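Local coordinates for protein YHDH (Escherichia coli, PDB 1O89) that probably catalyses the NADPH-dependent reduction of acrylyl-CoA to propanoyl-CoA, working as a homodimer of the zinc-containing alcohol dehydrogenase family, at residues Q23-E28 with A36-L41; F78-G83 with N114-L119. All coordinates share one frame; numbering follows the deposited sequence.

Contact 1: residues Q23-E28 with A36-L41; sequences QALLLE and ASVQTL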
ATOM      1  N   GLN A  23      -5.196  12.648 -42.137  1.00 62.65           N
ATOM      2  CA  GLN A  23      -6.557  12.375 -41.698  1.00 61.69           C
ATOM      3  C   GLN A  23      -6.569  12.110 -40.199  1.00 56.87           C
ATOM      4  O   GLN A  23      -5.663  11.498 -39.656  1.00 53.52           O
ATOM      5  CB  GLN A  23      -7.136  11.152 -42.421  1.00 63.34           C
ATOM      6  CG  GLN A  23      -7.242  11.293 -43.921  1.00 69.96           C
ATOM      7  CD  GLN A  23      -8.574  11.886 -44.376  1.00 75.58           C
ATOM      8  OE1 GLN A  23      -9.588  11.176 -44.452  1.00 79.71           O
ATOM      9  NE2 GLN A  23      -8.569  13.178 -44.694  1.00 77.33           N
ATOM     10  N   ALA A  24      -7.637  12.540 -39.546  1.00 56.37           N
ATOM     11  CA  ALA A  24      -7.753  12.428 -38.099  1.00 53.49           C
ATOM     12  C   ALA A  24      -9.207  12.547 -37.679  1.00 54.55           C
ATOM     13  O   ALA A  24      -9.953  13.346 -38.250  1.00 57.20           O
ATOM     14  CB  ALA A  24      -6.946  13.516 -37.445  1.00 52.43           C
ATOM     15  N   LEU A  25      -9.613  11.746 -36.699  1.00 53.03           N
ATOM     16  CA  LEU A  25     -10.870  11.981 -36.007  1.00 54.50           C
ATOM     17  C   LEU A  25     -10.634  13.106 -34.998  1.00 53.25           C
ATOM     18  O   LEU A  25      -9.868  12.942 -34.060  1.00 50.54           O
ATOM     19  CB  LEU A  25     -11.374  10.723 -35.302  1.00 54.27           C
ATOM     20  CG  LEU A  25     -12.787  10.865 -34.702  1.00 57.68           C
ATOM     21  CD1 LEU A  25     -13.840  10.660 -35.764  1.00 62.04           C
ATOM     22  CD2 LEU A  25     -13.001   9.897 -33.544  1.00 57.24           C
ATOM     23  N   LEU A  26     -11.286  14.243 -35.233  1.00 55.23           N
ATOM     24  CA  LEU A  26     -11.167  15.438 -34.404  1.00 55.79           C
ATOM     25  C   LEU A  26     -12.441  15.662 -33.578  1.00 58.47           C
ATOM     26  O   LEU A  26     -13.550  15.653 -34.104  1.00 60.40           O
ATOM     27  CB  LEU A  26     -10.892  16.667 -35.288  1.00 57.31           C
ATOM     28  CG  LEU A  26     -10.336  17.933 -34.614  1.00 57.58           C
ATOM     29  CD1 LEU A  26      -8.906  17.717 -34.166  1.00 55.85           C
ATOM     30  CD2 LEU A  26     -10.414  19.153 -35.541  1.00 59.82           C
ATOM     31  N   LEU A  27     -12.258  15.851 -32.276  1.00 58.51           N
ATOM     32  CA  LEU A  27     -13.346  16.181 -31.373  1.00 61.97           C
ATOM     33  C   LEU A  27     -13.356  17.684 -31.165  1.00 64.32           C
ATOM     34  O   LEU A  27     -12.327  18.274 -30.872  1.00 62.50           O
ATOM     35  CB  LEU A  27     -13.166  15.467 -30.032  1.00 61.07           C
ATOM     36  CG  LEU A  27     -13.054  13.940 -30.090  1.00 59.70           C
ATOM     37  CD1 LEU A  27     -13.135  13.326 -28.683  1.00 60.30           C
ATOM     38  CD2 LEU A  27     -14.118  13.350 -31.010  1.00 61.42           C
ATOM     39  N   GLU A  28     -14.519  18.293 -31.346  1.00 69.17           N
ATOM     40  CA  GLU A  28     -14.704  19.730 -31.146  1.00 72.90           C
ATOM     41  C   GLU A  28     -15.915  19.946 -30.250  1.00 77.97           C
ATOM     42  O   GLU A  28     -16.869  19.171 -30.311  1.00 80.01           O
ATOM     43  CB  GLU A  28     -14.936  20.419 -32.491  1.00 74.53           C
ATOM     44  CG  GLU A  28     -13.707  20.467 -33.382  1.00 72.48           C
ATOM     45  CD  GLU A  28     -14.005  20.954 -34.790  1.00 75.97           C
ATOM     46  OE1 GLU A  28     -14.674  20.227 -35.564  1.00 78.81           O
ATOM     47  OE2 GLU A  28     -13.562  22.067 -35.128  1.00 78.22           O
ATOM     48  N   ALA A  36     -17.827  14.834 -33.322  1.00 77.63           N
ATOM     49  CA  ALA A  36     -16.721  13.972 -33.737  1.00 72.84           C
ATOM     50  C   ALA A  36     -16.824  13.730 -35.246  1.00 73.64           C
ATOM     51  O   ALA A  36     -17.816  13.182 -35.728  1.00 76.60           O
ATOM     52  CB  ALA A  36     -16.773  12.657 -32.984  1.00 71.64           C
ATOM     53  N   SER A  37     -15.807  14.165 -35.985  1.00 71.21           N
ATOM     54  CA  SER A  37     -15.787  14.031 -37.441  1.00 72.46           C
ATOM     55  C   SER A  37     -14.369  13.810 -37.968  1.00 68.90           C
ATOM     56  O   SER A  37     -13.397  14.265 -37.370  1.00 65.93           O
ATOM     57  CB  SER A  37     -16.394  15.273 -38.093  1.00 76.12           C
ATOM     58  OG  SER A  37     -15.515  16.379 -38.011  1.00 74.40           O
ATOM     59  N   VAL A  38     -14.258  13.120 -39.097  1.00 69.92           N
ATOM     60  CA  VAL A  38     -12.963  12.895 -39.727  1.00 67.90           C
ATOM     61  C   VAL A  38     -12.606  14.123 -40.567  1.00 69.86           C
ATOM     62  O   VAL A  38     -13.416  14.616 -41.345  1.00 73.95           O
ATOM     63  CB  VAL A  38     -12.957  11.593 -40.574  1.00 68.66           C
ATOM     64  CG1 VAL A  38     -11.687  11.486 -41.432  1.00 67.74           C
ATOM     65  CG2 VAL A  38     -13.075  10.391 -39.656  1.00 66.46           C
ATOM     66  N   GLN A  39     -11.386  14.608 -40.396  1.00 67.80           N
ATOM     67  CA  GLN A  39     -10.937  15.847 -41.018  1.00 69.96           C
ATOM     68  C   GLN A  39      -9.510  15.717 -41.535  1.00 68.81           C
ATOM     69  O   GLN A  39      -8.731  14.888 -41.061  1.00 65.66           O
ATOM     70  CB  GLN A  39     -11.020  16.995 -40.011  1.00 69.44           C
ATOM     71  CG  GLN A  39     -12.323  17.759 -40.069  1.00 74.74           C
ATOM     72  CD  GLN A  39     -12.476  18.735 -38.917  1.00 76.95           C
ATOM     73  OE1 GLN A  39     -11.788  19.763 -38.863  1.00 77.92           O
ATOM     74  NE2 GLN A  39     -13.381  18.421 -37.993  1.00 78.61           N
ATOM     75  N   THR A  40      -9.185  16.547 -42.520  1.00 72.17           N
ATOM     76  CA  THR A  40      -7.831  16.650 -43.049  1.00 72.39           C
ATOM     77  C   THR A  40      -7.162  17.807 -42.326  1.00 71.76           C
ATOM     78  O   THR A  40      -7.695  18.911 -42.286  1.00 74.25           O
ATOM     79  CB  THR A  40      -7.880  16.877 -44.575  1.00 77.37           C
ATOM     80  OG1 THR A  40      -7.999  15.614 -45.236  1.00 77.02           O
ATOM     81  CG2 THR A  40      -6.566  17.453 -45.110  1.00 79.31           C
ATOM     82  N   LEU A  41      -6.001  17.548 -41.737  1.00 69.30           N
ATOM     83  CA  LEU A  41      -5.320  18.522 -40.891  1.00 68.25           C
ATOM     84  C   LEU A  41      -3.901  18.742 -41.384  1.00 69.24           C
ATOM     85  O   LEU A  41      -3.204  17.787 -41.726  1.00 68.44           O
ATOM     86  CB  LEU A  41      -5.281  18.022 -39.446  1.00 64.55           C
ATOM     87  CG  LEU A  41      -6.629  17.842 -38.747  1.00 64.18           C
ATOM     88  CD1 LEU A  41      -6.420  17.221 -37.385  1.00 61.60           C
ATOM     89  CD2 LEU A  41      -7.348  19.165 -38.626  1.00 67.46           C
TER
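The side-chain amide nitrogen of Gln39 is shared between two acceptors, one on each strand: NE2 donates to Glu28 OE1 across the contact at 3.3 Å and to Ser37 OG of its own strand at 3.0 Å. Both partners lie close to the amide plane, so the two N-H groups are used together and the amide is fixed in rotation. The carboxylate of Glu28 is turned 51° against that plane, and its OE1 is approached from above rather than within its own plane. Leu26 passes obliquely by the amide, its CD2 3.6 Å from Gln39 OE1. With an alanine here in place of Gln39, Glu28 OE1 and Ser37 OG would probably lose the donor they share, and Leu26 CD2 its contact with the amide.

The backbones form an antiparallel β hairpin at the start of the catalytic domain of this dehydrogenase family. Ala24 with Gln39 and Leu26 with Ser37 are its hydrogen-bonded pairs; Leu26 N donates to Ser37 O at 3.0 Å, whereas the return bond from Ser37 N to Leu26 O is longer, 3.3 Å. Leu41, just past the strand, folds back with CG anti to its carbonyl carbon (chi1 -63°) and lays CD1 on Ala24 CB at 3.7 Å, on the face that also carries Leu26. That face is packed against the loops holding Pro79, Ile81 and Ala120.

Gln23, Leu25, Leu27, Ala36 and Val38 occupy the other face. Here Leu25 CD1 meets Val38 CG2 at 4.0 Å, and Ile68 of helix 62-69 lies against Leu25, Leu27 and Ala36. The packing is tight where the CD2 branch of Leu27 presses on Ala36 CB, 3.4 Å away.

Contact 2: residues F78-G83 with N114-L119; sequences FPMIPG and NHWGGL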
ATOM      1  N   PHE A  78     -10.061  21.399 -26.376  1.00 66.40           N
ATOM      2  CA  PHE A  78     -10.543  21.161 -27.717  1.00 64.24           C
ATOM      3  C   PHE A  78      -9.944  22.208 -28.670  1.00 63.86           C
ATOM      4  O   PHE A  78      -9.695  23.343 -28.270  1.00 64.58           O
ATOM      5  CB  PHE A  78     -12.067  21.227 -27.742  1.00 67.18           C
ATOM      6  CG  PHE A  78     -12.736  20.179 -26.890  1.00 68.51           C
ATOM      7  CD1 PHE A  78     -13.067  18.930 -27.423  1.00 66.40           C
ATOM      8  CD2 PHE A  78     -13.051  20.439 -25.555  1.00 71.25           C
ATOM      9  CE1 PHE A  78     -13.686  17.961 -26.640  1.00 67.51           C
ATOM     10  CE2 PHE A  78     -13.675  19.473 -24.769  1.00 72.35           C
ATOM     11  CZ  PHE A  78     -13.992  18.232 -25.313  1.00 70.44           C
ATOM     12  N   PRO A  79      -9.723  21.847 -29.933  1.00 61.46           N
ATOM     13  CA  PRO A  79     -10.089  20.540 -30.483  1.00 59.31           C
ATOM     14  C   PRO A  79      -9.100  19.453 -30.056  1.00 55.79           C
ATOM     15  O   PRO A  79      -7.964  19.775 -29.725  1.00 54.59           O
ATOM     16  CB  PRO A  79     -10.038  20.765 -32.007  1.00 59.47           C
ATOM     17  CG  PRO A  79      -9.247  22.031 -32.230  1.00 60.22           C
ATOM     18  CD  PRO A  79      -9.068  22.712 -30.927  1.00 61.86           C
ATOM     19  N   MET A  80      -9.524  18.192 -30.078  1.00 54.37           N
ATOM     20  CA  MET A  80      -8.690  17.094 -29.567  1.00 51.51           C
ATOM     21  C   MET A  80      -8.780  15.874 -30.442  1.00 49.50           C
ATOM     22  O   MET A  80      -9.866  15.498 -30.848  1.00 51.16           O
ATOM     23  CB  MET A  80      -9.142  16.726 -28.146  1.00 52.63           C
ATOM     24  CG  MET A  80      -8.382  15.579 -27.493  1.00 50.88           C
ATOM     25  SD  MET A  80      -6.607  15.831 -27.426  1.00 48.93           S
ATOM     26  CE  MET A  80      -6.535  17.441 -26.798  1.00 51.96           C
ATOM     27  N   ILE A  81      -7.639  15.250 -30.723  1.00 47.26           N
ATOM     28  CA  ILE A  81      -7.606  13.940 -31.366  1.00 45.99           C
ATOM     29  C   ILE A  81      -7.482  12.870 -30.268  1.00 45.35           C
ATOM     30  O   ILE A  81      -6.475  12.834 -29.567  1.00 44.57           O
ATOM     31  CB  ILE A  81      -6.427  13.818 -32.317  1.00 44.33           C
ATOM     32  CG1 ILE A  81      -6.581  14.774 -33.503  1.00 47.33           C
ATOM     33  CG2 ILE A  81      -6.309  12.386 -32.826  1.00 44.17           C
ATOM     34  CD1 ILE A  81      -5.347  14.843 -34.386  1.00 47.07           C
ATOM     35  N   PRO A  82      -8.486  12.008 -30.119  1.00 46.12           N
ATOM     36  CA  PRO A  82      -8.465  10.976 -29.085  1.00 46.21           C
ATOM     37  C   PRO A  82      -7.572   9.796 -29.476  1.00 44.65           C
ATOM     38  O   PRO A  82      -6.902   9.820 -30.509  1.00 43.12           O
ATOM     39  CB  PRO A  82      -9.925  10.552 -28.990  1.00 48.38           C
ATOM     40  CG  PRO A  82     -10.478  10.794 -30.352  1.00 49.20           C
ATOM     41  CD  PRO A  82      -9.691  11.922 -30.955  1.00 47.78           C
ATOM     42  N   GLY A  83      -7.563   8.773 -28.638  1.00 45.91           N
ATOM     43  CA  GLY A  83      -6.726   7.586 -28.828  1.00 44.69           C
ATOM     44  C   GLY A  83      -5.575   7.598 -27.840  1.00 44.59           C
ATOM     45  O   GLY A  83      -4.516   8.143 -28.140  1.00 43.85           O
ATOM     46  N   ASN A 114      -5.243  15.252 -23.288  1.00 57.84           N
ATOM     47  CA  ASN A 114      -4.850  16.653 -23.381  1.00 59.37           C
ATOM     48  C   ASN A 114      -3.722  16.896 -24.387  1.00 56.99           C
ATOM     49  O   ASN A 114      -3.163  17.994 -24.460  1.00 58.28           O
ATOM     50  CB  ASN A 114      -4.508  17.213 -21.992  1.00 63.16           C
ATOM     51  CG  ASN A 114      -3.354  16.489 -21.324  1.00 64.04           C
ATOM     52  OD1 ASN A 114      -2.531  15.840 -21.978  1.00 61.70           O
ATOM     53  ND2 ASN A 114      -3.282  16.610 -20.005  1.00 68.02           N
ATOM     54  N   HIS A 115      -3.426  15.873 -25.186  1.00 53.49           N
ATOM     55  CA  HIS A 115      -2.405  15.956 -26.210  1.00 51.94           C
ATOM     56  C   HIS A 115      -2.868  15.086 -27.381  1.00 48.72           C
ATOM     57  O   HIS A 115      -3.217  13.940 -27.174  1.00 49.12           O
ATOM     58  CB  HIS A 115      -1.060  15.489 -25.628  1.00 52.08           C
ATOM     59  CG  HIS A 115       0.069  15.493 -26.611  1.00 51.61           C
ATOM     60  ND1 HIS A 115       1.150  16.335 -26.499  1.00 53.32           N
ATOM     61  CD2 HIS A 115       0.290  14.745 -27.720  1.00 50.96           C
ATOM     62  CE1 HIS A 115       1.983  16.119 -27.502  1.00 52.66           C
ATOM     63  NE2 HIS A 115       1.490  15.151 -28.252  1.00 49.44           N
ATOM     64  N   TRP A 116      -2.887  15.628 -28.595  1.00 47.49           N
ATOM     65  CA  TRP A 116      -3.405  14.920 -29.766  1.00 45.96           C
ATOM     66  C   TRP A 116      -2.820  13.521 -29.870  1.00 44.28           C
ATOM     67  O   TRP A 116      -1.613  13.353 -29.884  1.00 44.47           O
ATOM     68  CB  TRP A 116      -3.122  15.685 -31.066  1.00 46.42           C
ATOM     69  CG  TRP A 116      -4.016  16.874 -31.311  1.00 47.24           C
ATOM     70  CD1 TRP A 116      -4.921  17.431 -30.444  1.00 48.00           C
ATOM     71  CD2 TRP A 116      -4.085  17.653 -32.503  1.00 47.83           C
ATOM     72  NE1 TRP A 116      -5.544  18.507 -31.027  1.00 47.48           N
ATOM     73  CE2 TRP A 116      -5.054  18.662 -32.297  1.00 48.80           C
ATOM     74  CE3 TRP A 116      -3.421  17.606 -33.737  1.00 48.57           C
ATOM     75  CZ2 TRP A 116      -5.370  19.610 -33.276  1.00 50.36           C
ATOM     76  CZ3 TRP A 116      -3.748  18.544 -34.712  1.00 50.50           C
ATOM     77  CH2 TRP A 116      -4.713  19.533 -34.470  1.00 50.81           C
ATOM     78  N   GLY A 117      -3.690  12.531 -30.001  1.00 43.58           N
ATOM     79  CA  GLY A 117      -3.301  11.145 -29.877  1.00 42.33           C
ATOM     80  C   GLY A 117      -3.470  10.308 -31.112  1.00 41.50           C
ATOM     81  O   GLY A 117      -3.236  10.769 -32.220  1.00 41.07           O
ATOM     82  N   GLY A 118      -3.928   9.077 -30.908  1.00 41.40           N
ATOM     83  CA  GLY A 118      -3.734   7.999 -31.864  1.00 40.91           C
ATOM     84  C   GLY A 118      -4.691   7.883 -33.012  1.00 41.80           C
ATOM     85  O   GLY A 118      -4.382   7.204 -33.982  1.00 42.50           O
ATOM     86  N   LEU A 119      -5.849   8.521 -32.938  1.00 43.03           N
ATOM     87  CA  LEU A 119      -6.853   8.362 -33.994  1.00 44.44           C
ATOM     88  C   LEU A 119      -6.582   9.354 -35.121  1.00 44.81           C
ATOM     89  O   LEU A 119      -7.375  10.234 -35.435  1.00 45.86           O
ATOM     90  CB  LEU A 119      -8.282   8.460 -33.429  1.00 46.57           C
ATOM     91  CG  LEU A 119      -8.890   7.219 -32.714  1.00 49.43           C
ATOM     92  CD1 LEU A 119      -8.247   5.894 -33.077  1.00 51.07           C
ATOM     93  CD2 LEU A 119      -8.765   7.364 -31.257  1.00 50.68           C
TER
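Gly83 meets Gly117 and Gly118 backbone to backbone, with no side chain between them. At the Gly83 backbone angles (phi 107°) a β-carbon would be jammed against the preceding carbonyl oxygen, and one on Gly117 would run into Gly83 O. The two segments are loops of the GroES-like domain, neither of them helix or strand, yet three main-chain hydrogen bonds join them. Gly117 N donates to Ile81 O at 2.8 Å, Leu119 N to Pro82 O at 2.9 Å, and Gly118 N to Gly83 O at 3.0 Å, the last in the carbonyl plane on a lone pair. Gly83 N is held in turn by Asp64, in the helix that also carries the NADP(+)-binding Tyr62.

Toward Pro79, the Trp116 indole has Ile81 over one face and Met80 beside its edge. Ile81 CG1, anti to its own carbonyl carbon (chi1 -66°), stands over the five-membered ring in a CH-pi contact, and CD1 continues over the same face toward CE3, 3.4 Å away. Met80 SD is 3.8 Å from Trp116 CD1, a Met-aromatic contact. Pro79 follows a cis peptide bond, and its O accepts the N-H of Trp116 NE1 at 3.0 Å; the oxygen lies almost in the indole plane, whereas NE1 stands above the Pro79 carbonyl plane, 44° out of it.

Overall arrangement
From the N terminus, the chain first runs through strand 23-28, turns, and returns along 36-41, so contact 1 closes a short hairpin. Contact 2 comes later and lies wholly beyond it in sequence: the loop 78-83 after helix 62-69 meets 114-119, closing a larger loop that contains strands 85-93 and 103-107. The two contacts therefore neither nest nor cross, but follow in series. In space their centres are about 9 Å apart, and strand 23-28 touches both segments of contact 2, with probable hydrogen bonds from Leu27 N to Met80 O and from Leu25 N to Leu119 O. Together they tie the N-terminal hairpin to the loops of the GroES-like domain.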